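Long-range contacts in aminoglycoside phosphotransferase (PDB 6EF6), which phosphorylates (S)-1-amino-2-propanol, acting as the kinase of the aminoacetone utilization microcompartment of Mycobacterium smegmatis: residues Val99-Val103 / Val127-Met131; Ala235-Val239 / Thr249-Phe253. All blocks are in the same frame, centred on the assembly; numbering follows the deposited sequence.

Contact 1. Residues Val99-Val103 / Val127-Met131; sequences VPTVV and VHFEM. With BEZ (benzoic acid), chain B.
Pro100 leans obliquely on the Phe129 ring, its CB 3.5 Å from Phe129 CD1, where the loop between helix 78-94 and strand 112-114 crosses strand 124-130 in the five-stranded antiparallel sheet of the kinase-like N-terminal lobe. The two segments run about 105° apart and share a single bridge, Val102 with Phe129. Phe129 CG lies anti to the carbonyl carbon (chi1 -63°), which turns the ring toward Pro100 and Val102. One face of the ring takes benzoic acid C6, 3.6 Å from Phe129 CD2, while the opposite face carries Val127 CG1, so the phenyl group is sandwiched between ligand and its own strand. Val102 CG2 approaches the same ring obliquely at CE1, and Thr101 O sits at its edge. Pro100 also reaches the ligand, its CG 3.7 Å from benzoic acid C5, making it a second wall of the pocket, and Arg69 hydrogen-bonds the ligand. Farther along the crossing, Val103 lies alongside His128 and sets its CB over one imidazole face, a CH-pi contact 4.2 Å from the ring centroid; His128 NE2 is held separately by Ser66. Thr101 and Glu130 cross obliquely at the exposed end, the methyl CG2 resting on the carboxylate, and a water joins Glu130 OE2 to Val102 O. Two backbone bonds clamp the crossing: Glu130 N bonds Thr101 O, and Val103 N bonds His128 O at 2.7 Å. Beside them a water donates to Val103 O and accepts from His128 N, 3.0 Å from that nitrogen.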
# COMPACT_ATOMS: atom_id res chain seq x y z
N VAL A 99 6.37 -0.44 13.59
CA VAL A 99 6.40 -1.28 12.39
C VAL A 99 6.67 -2.73 12.76
O VAL A 99 7.05 -3.00 13.91
CB VAL A 99 7.43 -0.76 11.37
CG1 VAL A 99 7.13 0.67 10.96
CG2 VAL A 99 8.85 -0.83 11.90
N PRO A 100 6.58 -3.68 11.84
CA PRO A 100 6.87 -5.07 12.19
C PRO A 100 8.35 -5.30 12.48
O PRO A 100 9.22 -4.61 11.93
CB PRO A 100 6.45 -5.85 10.95
CG PRO A 100 5.51 -4.89 10.18
CD PRO A 100 6.13 -3.56 10.44
N THR A 101 8.61 -6.30 13.32
CA THR A 101 9.95 -6.76 13.64
C THR A 101 10.21 -8.10 12.97
O THR A 101 9.46 -9.06 13.18
CB THR A 101 10.12 -6.93 15.14
OG1 THR A 101 9.92 -5.66 15.80
CG2 THR A 101 11.52 -7.41 15.46
N VAL A 102 11.29 -8.17 12.20
CA VAL A 102 11.60 -9.40 11.49
C VAL A 102 12.11 -10.45 12.48
O VAL A 102 12.88 -10.14 13.41
CB VAL A 102 12.63 -9.10 10.40
CG1 VAL A 102 13.17 -10.41 9.80
CG2 VAL A 102 12.04 -8.25 9.32
N VAL A 103 11.68 -11.69 12.30
CA VAL A 103 12.22 -12.85 13.02
C VAL A 103 13.23 -13.53 12.11
O VAL A 103 12.83 -14.09 11.08
CB VAL A 103 11.10 -13.83 13.41
CG1 VAL A 103 11.66 -15.13 14.02
CG2 VAL A 103 10.16 -13.17 14.35
N VAL A 127 9.09 -14.06 4.57
CA VAL A 127 9.61 -13.29 5.71
C VAL A 127 8.73 -13.58 6.93
O VAL A 127 7.51 -13.66 6.82
CB VAL A 127 9.69 -11.77 5.42
CG1 VAL A 127 10.29 -11.06 6.61
CG2 VAL A 127 10.48 -11.50 4.18
N HIS A 128 9.37 -13.78 8.08
CA HIS A 128 8.71 -14.07 9.35
C HIS A 128 8.78 -12.83 10.23
O HIS A 128 9.84 -12.21 10.34
CB HIS A 128 9.43 -15.24 10.01
CG HIS A 128 8.68 -15.90 11.14
ND1 HIS A 128 9.20 -16.99 11.80
CD2 HIS A 128 7.47 -15.67 11.69
CE1 HIS A 128 8.36 -17.39 12.73
NE2 HIS A 128 7.29 -16.62 12.68
N PHE A 129 7.65 -12.44 10.82
CA PHE A 129 7.58 -11.27 11.68
C PHE A 129 7.06 -11.64 13.07
O PHE A 129 6.30 -12.61 13.22
CB PHE A 129 6.61 -10.22 11.09
CG PHE A 129 7.03 -9.67 9.74
CD1 PHE A 129 8.01 -8.68 9.65
CD2 PHE A 129 6.43 -10.12 8.56
CE1 PHE A 129 8.38 -8.16 8.41
CE2 PHE A 129 6.79 -9.63 7.32
CZ PHE A 129 7.76 -8.61 7.24
N GLU A 130 7.40 -10.82 14.07
CA GLU A 130 6.82 -11.00 15.39
C GLU A 130 5.34 -10.67 15.35
O GLU A 130 4.85 -9.97 14.45
CB GLU A 130 7.53 -10.11 16.43
CG GLU A 130 9.01 -10.44 16.59
CD GLU A 130 9.68 -9.72 17.75
OE1 GLU A 130 9.04 -8.85 18.38
OE2 GLU A 130 10.86 -10.03 18.02
N MET A 131 4.61 -11.20 16.33
CA MET A 131 3.18 -10.94 16.42
C MET A 131 2.93 -9.43 16.51
O MET A 131 3.74 -8.66 17.04
CB MET A 131 2.58 -11.67 17.63
CG MET A 131 1.09 -11.57 17.75
SD MET A 131 0.26 -12.07 16.25
CE MET A 131 -1.45 -11.89 16.69
C BEZ B . 3.06 -7.87 5.85
O1 BEZ B . 4.05 -7.21 5.54
O2 BEZ B . 2.35 -8.39 4.94
C1 BEZ B . 2.73 -8.02 7.30
C2 BEZ B . 1.45 -8.38 7.69
C3 BEZ B . 1.16 -8.52 9.04
C4 BEZ B . 2.15 -8.28 9.99
C5 BEZ B . 3.43 -7.92 9.59
C6 BEZ B . 3.71 -7.78 8.24
O HOH W 1 6.17 -7.61 14.20
O HOH W 2 12.86 -10.87 16.13
O HOH W 3 12.31 -14.06 8.24

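Contact 2. Residues Ala235-Val239 / Thr249-Phe253. With NA (sodium ion), chain D; BEZ (benzoic acid), chain B.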
# COMPACT_ATOMS: atom_id res chain seq x y z
N ALA A 235 -6.77 -0.33 6.42
CA ALA A 235 -6.63 -1.74 6.77
C ALA A 235 -5.20 -2.16 7.07
O ALA A 235 -5.01 -3.19 7.70
CB ALA A 235 -7.13 -2.59 5.59
N ASN A 236 -4.21 -1.37 6.63
CA ASN A 236 -2.80 -1.69 6.88
C ASN A 236 -2.25 -1.03 8.14
O ASN A 236 -1.03 -1.07 8.38
CB ASN A 236 -1.96 -1.33 5.66
CG ASN A 236 -2.04 -2.40 4.60
OD1 ASN A 236 -2.41 -3.54 4.88
ND2 ASN A 236 -1.71 -2.05 3.39
N LEU A 237 -3.09 -0.42 8.99
CA LEU A 237 -2.66 0.09 10.29
C LEU A 237 -3.44 -0.69 11.33
O LEU A 237 -4.62 -0.40 11.60
CB LEU A 237 -2.88 1.60 10.39
CG LEU A 237 -1.73 2.44 9.78
CD1 LEU A 237 -1.69 2.35 8.26
CD2 LEU A 237 -1.82 3.89 10.23
N LEU A 238 -2.79 -1.70 11.85
CA LEU A 238 -3.39 -2.61 12.82
C LEU A 238 -3.34 -2.01 14.22
O LEU A 238 -2.39 -1.33 14.60
CB LEU A 238 -2.69 -3.99 12.83
CG LEU A 238 -2.78 -4.73 11.50
CD1 LEU A 238 -2.31 -6.18 11.73
CD2 LEU A 238 -4.15 -4.72 10.85
N VAL A 239 -4.38 -2.27 15.03
CA VAL A 239 -4.48 -1.66 16.35
C VAL A 239 -4.70 -2.71 17.42
O VAL A 239 -5.33 -3.73 17.18
CB VAL A 239 -5.59 -0.61 16.43
CG1 VAL A 239 -5.33 0.49 15.49
CG2 VAL A 239 -6.93 -1.25 16.14
N THR A 249 0.28 -0.35 14.52
CA THR A 249 1.40 -0.88 13.76
C THR A 249 1.13 -0.78 12.27
O THR A 249 0.13 -1.30 11.79
CB THR A 249 1.65 -2.35 14.12
OG1 THR A 249 1.79 -2.50 15.53
CG2 THR A 249 2.92 -2.87 13.50
N VAL A 250 2.03 -0.14 11.54
CA VAL A 250 1.93 -0.08 10.10
C VAL A 250 2.49 -1.37 9.53
O VAL A 250 3.61 -1.76 9.88
CB VAL A 250 2.73 1.12 9.54
CG1 VAL A 250 2.54 1.20 7.99
CG2 VAL A 250 2.30 2.41 10.20
N ILE A 251 1.68 -2.07 8.72
CA ILE A 251 2.10 -3.34 8.16
C ILE A 251 2.15 -3.21 6.63
O ILE A 251 1.77 -2.19 6.03
CB ILE A 251 1.17 -4.50 8.60
CG1 ILE A 251 -0.24 -4.32 8.05
CG2 ILE A 251 1.17 -4.63 10.11
CD1 ILE A 251 -1.04 -5.61 7.98
N ASP A 252 2.60 -4.29 5.97
CA ASP A 252 2.49 -4.44 4.52
C ASP A 252 3.19 -3.31 3.77
O ASP A 252 2.61 -2.61 2.95
CB ASP A 252 1.03 -4.56 4.08
CG ASP A 252 0.89 -4.99 2.63
OD1 ASP A 252 1.90 -5.37 2.03
OD2 ASP A 252 -0.25 -4.92 2.10
N PHE A 253 4.51 -3.25 4.01
CA PHE A 253 5.42 -2.37 3.25
C PHE A 253 5.79 -2.96 1.88
O PHE A 253 6.75 -2.51 1.25
CB PHE A 253 6.69 -2.03 4.08
CG PHE A 253 6.49 -1.01 5.16
CD1 PHE A 253 5.82 -1.32 6.35
CD2 PHE A 253 7.09 0.23 5.06
CE1 PHE A 253 5.69 -0.39 7.36
CE2 PHE A 253 6.94 1.16 6.08
CZ PHE A 253 6.26 0.87 7.22
NA NA D . -0.47 -4.11 -0.36
C BEZ B . 3.06 -7.87 5.85
O1 BEZ B . 4.05 -7.21 5.54
O2 BEZ B . 2.35 -8.39 4.94
C1 BEZ B . 2.73 -8.02 7.30
C2 BEZ B . 1.45 -8.38 7.69
C3 BEZ B . 1.16 -8.52 9.04
C4 BEZ B . 2.15 -8.28 9.99
C5 BEZ B . 3.43 -7.92 9.59
C6 BEZ B . 3.71 -7.78 8.24
O HOH W 4 -2.43 -5.37 3.31
O HOH W 5 1.64 -3.45 -0.19
O HOH W 6 0.43 -6.41 -0.34
O HOH W 7 -0.62 -4.06 -2.38
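Strands 237-239 and 248-250 form an antiparallel hairpin in which Leu238 and Thr249 make a hydrogen-bonded pair, Leu237 and Val250 a non-hydrogen-bonded one, and Ile251 N extends the ladder to Asn236 O at 2.9 Å. Leu237 and Val250 lie side by side on one face, Leu237 CG 4.1 Å from Val250 CG2, and both pack on Ile153 of helix 147-163. Leu238, on the other face with Thr249, crosses Ile251 at about a right angle, with Leu238 CD1 and Ile251 CD1 4.0 Å apart. Ile251 CG1 is wedged between its own backbone N and carbonyl carbon (chi1 65°), which brings it against Asn236 O; its CD1 also touches benzoic acid C2 at 3.7 Å, so one side chain serves both hairpin and ligand. Just before strand 237-239, the Asn236 amide stands nearly perpendicular to the carboxylate of Asp252, which follows strand 248-250; their planes are 83° apart, and Asn236 ND2 is fixed by a hydrogen bond to Asp231 O. Asp252 OD2 binds the sodium ion at 2.6 Å, a site shared with Asp231 and three waters, while Asp252 OD1 accepts a hydrogen bond from one of these waters, 3.0 Å from its oxygen. Asp252 N gives benzoic acid O1 a weak bond. Asn236 follows His229 and Asp231 in the HxD...N pattern of the catalytic loop, and Asp252 takes the place of the DFG aspartate, consistent with the kinase-like phosphotransferase fold.

Overall arrangement
Both contacts border the benzoic acid, contact 1 from the N-terminal sheet and contact 2 from the hairpin, and together they help enclose it. They follow one another along the chain and touch directly: Pro100 CD packs 3.1 Å from Val250 O, and Val99 CG1 meets the Phe253 ring. Contact 2 is wholly buried, its centre about 9 Å from that of the chain, against about 18 Å for contact 1, which is partly exposed, with waters bridging its backbones. Contact 1 offers the ligand apolar and aromatic surface; contact 2 gives it an isoleucine wall and a backbone N-H, and separately supplies a carboxylate that binds sodium, probably where a kinase-like enzyme holds magnesium.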